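Long-range contacts in myosin-17 (Arabidopsis thaliana, PDB 7KFL), which is a plant class XI myosin motor whose globular tail, the cargo-binding domain, probably recognises the cargo the motor carries: residues 217-222 / 280-285; 238-243 / 288-293. All blocks are in the same frame, centred on the assembly; numbering follows the deposited sequence.

Contact 1. Residues 217-222 / 280-285; sequences SIRKSL and LEQWCI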
# COMPACT_ATOMS: atom_id res chain seq x y z
N SER A 217 14.37 4.03 11.76
CA SER A 217 14.46 4.74 10.45
C SER A 217 13.24 4.41 9.59
O SER A 217 12.70 5.33 8.94
CB SER A 217 15.74 4.41 9.73
OG SER A 217 16.87 4.69 10.54
N ILE A 218 12.83 3.14 9.58
CA ILE A 218 11.65 2.63 8.81
C ILE A 218 10.38 3.27 9.37
O ILE A 218 9.57 3.77 8.57
CB ILE A 218 11.61 1.08 8.83
CG1 ILE A 218 12.71 0.49 7.95
CG2 ILE A 218 10.23 0.56 8.43
CD1 ILE A 218 12.93 -1.00 8.15
N ARG A 219 10.23 3.26 10.70
CA ARG A 219 9.07 3.84 11.43
C ARG A 219 8.89 5.32 11.06
O ARG A 219 7.73 5.76 10.94
CB ARG A 219 9.26 3.67 12.94
CG ARG A 219 8.01 3.98 13.76
CD ARG A 219 8.27 3.87 15.25
NE ARG A 219 7.16 4.43 16.02
CZ ARG A 219 6.99 4.29 17.33
NH1 ARG A 219 7.86 3.60 18.05
NH2 ARG A 219 5.94 4.83 17.91
N LYS A 220 10.00 6.05 10.90
CA LYS A 220 10.00 7.49 10.51
C LYS A 220 9.45 7.64 9.09
O LYS A 220 8.55 8.49 8.90
CB LYS A 220 11.41 8.09 10.62
CG LYS A 220 11.79 8.59 12.01
CD LYS A 220 13.15 9.26 12.07
CE LYS A 220 14.30 8.30 11.91
NZ LYS A 220 15.59 8.92 12.30
N SER A 221 9.96 6.85 8.15
CA SER A 221 9.53 6.83 6.73
C SER A 221 8.04 6.50 6.63
O SER A 221 7.34 7.15 5.84
CB SER A 221 10.37 5.89 5.91
OG SER A 221 11.70 6.37 5.78
N LEU A 222 7.56 5.52 7.41
CA LEU A 222 6.11 5.16 7.47
C LEU A 222 5.30 6.40 7.87
O LEU A 222 4.30 6.69 7.19
CB LEU A 222 5.89 4.01 8.45
CG LEU A 222 6.46 2.65 8.05
CD1 LEU A 222 6.16 1.61 9.12
CD2 LEU A 222 5.92 2.19 6.71
N LEU A 280 7.45 -1.61 14.85
CA LEU A 280 6.41 -1.59 13.78
C LEU A 280 5.02 -1.78 14.41
O LEU A 280 4.07 -1.16 13.90
CB LEU A 280 6.71 -2.68 12.75
CG LEU A 280 8.05 -2.55 12.02
CD1 LEU A 280 8.22 -3.68 11.02
CD2 LEU A 280 8.17 -1.20 11.33
N GLU A 281 4.91 -2.61 15.45
CA GLU A 281 3.65 -2.80 16.22
C GLU A 281 3.25 -1.45 16.84
O GLU A 281 2.06 -1.09 16.73
CB GLU A 281 3.82 -3.85 17.32
CG GLU A 281 2.51 -4.30 17.94
CD GLU A 281 2.63 -5.28 19.09
OE1 GLU A 281 3.77 -5.68 19.42
OE2 GLU A 281 1.58 -5.63 19.67
N GLN A 282 4.21 -0.75 17.45
CA GLN A 282 4.02 0.58 18.10
C GLN A 282 3.48 1.58 17.06
O GLN A 282 2.54 2.33 17.40
CB GLN A 282 5.32 1.07 18.73
CG GLN A 282 5.54 0.55 20.15
CD GLN A 282 4.53 1.09 21.12
OE1 GLN A 282 4.07 2.23 21.01
NE2 GLN A 282 4.17 0.28 22.11
N TRP A 283 4.06 1.58 15.85
CA TRP A 283 3.62 2.43 14.72
C TRP A 283 2.15 2.16 14.37
O TRP A 283 1.42 3.13 14.11
CB TRP A 283 4.52 2.24 13.49
CG TRP A 283 4.07 3.05 12.32
CD1 TRP A 283 4.51 4.29 11.96
CD2 TRP A 283 3.04 2.69 11.38
NE1 TRP A 283 3.84 4.72 10.85
CE2 TRP A 283 2.93 3.76 10.47
CE3 TRP A 283 2.21 1.58 11.22
CZ2 TRP A 283 2.02 3.74 9.41
CZ3 TRP A 283 1.32 1.56 10.17
CH2 TRP A 283 1.22 2.63 9.29
N CYS A 284 1.75 0.88 14.35
CA CYS A 284 0.37 0.43 14.02
C CYS A 284 -0.61 0.94 15.08
O CYS A 284 -1.75 1.29 14.71
CB CYS A 284 0.28 -1.09 13.90
SG CYS A 284 1.19 -1.77 12.49
N ILE A 285 -0.18 1.00 16.34
CA ILE A 285 -1.01 1.46 17.50
C ILE A 285 -1.16 2.99 17.41
O ILE A 285 -2.30 3.48 17.57
CB ILE A 285 -0.40 1.00 18.84
CG1 ILE A 285 -0.34 -0.52 18.94
CG2 ILE A 285 -1.15 1.61 20.02
CD1 ILE A 285 0.68 -1.04 19.92
O HOH W 1 6.62 3.54 21.13
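Ile218 and Leu280 meet through single methyl groups, CG2 of the former lying 4.0 Å from CD2 of the latter. They join helices 205-231 and 267-287 in the largely helical bundle of the cargo-binding tail, the second helix belonging to its DIL domain. Over these segments the two run nearly parallel, their axes 10.1 Å apart at closest approach and crossing at -23°. Helix 236-260, which links them in the chain, contributes Phe247 and Ile250 to the packing on Leu280, while Ile218 also rests on Leu181 and Leu182 of helix 150-186. One residue on, Arg219 reaches toward the other helix. Its CG stands anti to the backbone N (chi1 -168°) and touches CB of Trp283, after which the extended chain carries the guanidinium past the start of the tryptophan side chain in the opposite direction. One guanidinium face covers Gln282, whose CB is 3.6 Å from NH1 of Arg219, and the backbone N of Trp283. No direct hydrogen bond spans the segments; instead a water donates to Gln282 OE1 and accepts a weak bond from NH1 of Arg219. Glu279 adds a long, weak ion pair to the same nitrogen, near the exposed Gln282. Leu222 returns the contact to the buried interior, crossing the indole at about a right angle. Its methyl CD1 makes a CH-pi contact over the five-membered ring of Trp283, 4.0 Å from the centroid and 7° off the ring normal, and also lies 4.1 Å from Leu280 CD2. Nearer the rim of the same ring, the packing tightens to 3.2 Å between Leu222 CB and Trp283 NE1.

Contact 2. Residues 238-243 / 288-293; sequences LVRKVF and TDEYAG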
# COMPACT_ATOMS: atom_id res chain seq x y z
N LEU A 238 -8.16 4.26 1.51
CA LEU A 238 -7.04 4.15 0.53
C LEU A 238 -5.70 4.07 1.28
O LEU A 238 -4.81 3.36 0.79
CB LEU A 238 -7.05 5.35 -0.42
CG LEU A 238 -7.94 5.23 -1.66
CD1 LEU A 238 -7.52 6.24 -2.72
CD2 LEU A 238 -7.92 3.83 -2.23
N VAL A 239 -5.57 4.76 2.41
CA VAL A 239 -4.32 4.79 3.23
C VAL A 239 -4.16 3.43 3.92
O VAL A 239 -3.02 2.93 3.97
CB VAL A 239 -4.32 5.96 4.23
CG1 VAL A 239 -3.06 5.97 5.08
CG2 VAL A 239 -4.50 7.30 3.54
N ARG A 240 -5.26 2.85 4.41
CA ARG A 240 -5.30 1.48 5.01
C ARG A 240 -4.72 0.47 4.02
O ARG A 240 -3.95 -0.41 4.47
CB ARG A 240 -6.72 1.08 5.40
CG ARG A 240 -7.24 1.75 6.66
CD ARG A 240 -8.39 0.99 7.30
NE ARG A 240 -9.65 1.15 6.57
CZ ARG A 240 -10.43 2.23 6.61
NH1 ARG A 240 -10.11 3.28 7.34
NH2 ARG A 240 -11.55 2.25 5.90
N LYS A 241 -5.08 0.57 2.74
CA LYS A 241 -4.59 -0.35 1.67
C LYS A 241 -3.07 -0.20 1.54
O LYS A 241 -2.39 -1.23 1.65
CB LYS A 241 -5.26 -0.05 0.31
CG LYS A 241 -6.77 -0.19 0.26
CD LYS A 241 -7.34 -1.34 1.07
CE LYS A 241 -8.84 -1.47 0.90
NZ LYS A 241 -9.37 -2.72 1.50
N VAL A 242 -2.58 1.02 1.34
CA VAL A 242 -1.14 1.33 1.07
C VAL A 242 -0.28 0.61 2.12
O VAL A 242 0.60 -0.18 1.72
CB VAL A 242 -0.85 2.84 1.05
CG1 VAL A 242 0.63 3.13 0.84
CG2 VAL A 242 -1.66 3.58 0.01
N PHE A 243 -0.54 0.88 3.40
CA PHE A 243 0.31 0.41 4.53
C PHE A 243 0.18 -1.11 4.69
O PHE A 243 1.21 -1.75 4.97
CB PHE A 243 -0.00 1.21 5.80
CG PHE A 243 0.57 2.60 5.78
CD1 PHE A 243 1.94 2.80 5.76
CD2 PHE A 243 -0.26 3.72 5.76
CE1 PHE A 243 2.48 4.08 5.72
CE2 PHE A 243 0.28 4.99 5.72
CZ PHE A 243 1.64 5.17 5.70
N THR A 288 -3.20 3.97 14.43
CA THR A 288 -4.57 3.47 14.73
C THR A 288 -5.07 2.63 13.55
O THR A 288 -4.53 2.79 12.44
CB THR A 288 -5.56 4.60 15.07
OG1 THR A 288 -5.87 5.34 13.89
CG2 THR A 288 -5.04 5.54 16.14
N ASP A 289 -6.08 1.78 13.79
CA ASP A 289 -6.64 0.83 12.80
C ASP A 289 -7.25 1.60 11.61
O ASP A 289 -7.33 1.01 10.52
CB ASP A 289 -7.68 -0.10 13.45
CG ASP A 289 -7.07 -1.12 14.40
OD1 ASP A 289 -6.22 -1.92 13.95
OD2 ASP A 289 -7.45 -1.11 15.59
N GLU A 290 -7.66 2.86 11.82
CA GLU A 290 -8.26 3.73 10.77
C GLU A 290 -7.26 3.96 9.63
O GLU A 290 -7.72 4.07 8.48
CB GLU A 290 -8.70 5.07 11.37
CG GLU A 290 -9.15 6.08 10.33
CD GLU A 290 -10.06 7.19 10.83
OE1 GLU A 290 -11.19 6.88 11.24
OE2 GLU A 290 -9.62 8.36 10.81
N TYR A 291 -5.96 4.06 9.93
CA TYR A 291 -4.89 4.37 8.94
C TYR A 291 -3.93 3.19 8.76
O TYR A 291 -3.28 3.14 7.70
CB TYR A 291 -4.14 5.64 9.36
CG TYR A 291 -4.95 6.91 9.21
CD1 TYR A 291 -4.97 7.59 8.01
CD2 TYR A 291 -5.69 7.42 10.27
CE1 TYR A 291 -5.71 8.75 7.86
CE2 TYR A 291 -6.43 8.58 10.13
CZ TYR A 291 -6.44 9.25 8.92
OH TYR A 291 -7.17 10.40 8.78
N ALA A 292 -3.84 2.29 9.74
CA ALA A 292 -2.96 1.09 9.72
C ALA A 292 -3.71 -0.10 9.10
O ALA A 292 -3.05 -0.94 8.47
CB ALA A 292 -2.49 0.77 11.11
N GLY A 293 -5.03 -0.17 9.30
CA GLY A 293 -5.89 -1.28 8.82
C GLY A 293 -5.54 -2.58 9.52
O GLY A 293 -5.70 -2.65 10.75
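Arg240 folds its aliphatic arm against the backbone of Glu290, with CG only 3.0 Å from the carbonyl oxygen O of Glu290. The chain bends at chi3 (-75°), which turns NE aside from the line of CG and CD; NH1 donates a hydrogen bond of 2.8 Å to that same Glu290 O, with an N-H...O angle of 152°. The oxygen lies near the guanidinium plane, at its edge, and one carbonyl thus engages both the arm and the charged end. CD of Arg240 also packs 3.7 Å from CA of Gly293. Here the backbones are close: the CA atoms of Arg240 and Gly293 are 4.7 Å apart, and a side chain at Gly293, which has positive phi, would crowd CB of Arg240. The contact sets helix 236-260 of the bundle against the short helix 289-292, which follows helix 267-287 after a break at Thr288, its N-cap residue, and gives way to Gly293, the first residue beyond it. Val239 and Phe243 form the buried side of the contact. Val239 CG1, anti to its backbone N, meets the edge of the Tyr291 ring at CD1, 3.9 Å away, and Phe243 CD2 approaches Tyr291 O to 3.6 Å. Met229 and Leu226 of helix 205-231 pack on Phe243 as well, and Lys230 of that helix makes a cation-pi contact with Tyr291. An alanine in place of Arg240 would probably leave Glu290 O without its guanidinium donor and open a gap beside Gly293 CA. On the exposed side the fit is looser. The Glu290 side chain lies against Pro236 at the start of helix 236-260, and its OE1 remains 5.4 Å from NH1 of Arg240, a separation at which opposite charges may attract without touching; Asp289, also exposed, meets Arg240 mainly through its backbone O, 3.4 Å from CD.

How the contacts relate
Contact 1 is largely core, pairing two long helices, 205-231 and 267-287, by apolar side chains and an indole face, with a water-bridged polar margin. Contact 2 is partly buried and nearer the centre of the chain; it sets helix 236-260 against the short helix that follows 267-287, combining an arginine bonded to a backbone carbonyl with a smaller apolar contact. Helix 236-260 follows 205-231 and precedes 267-287, and the segments of the two contacts alternate along the chain. Phe243 packs on Trp283 ring to ring and on the carbonyl oxygen of Leu222, while the Ala292 methyl touches Trp283 and the Cys284 backbone, so the two contacts pack directly against each other.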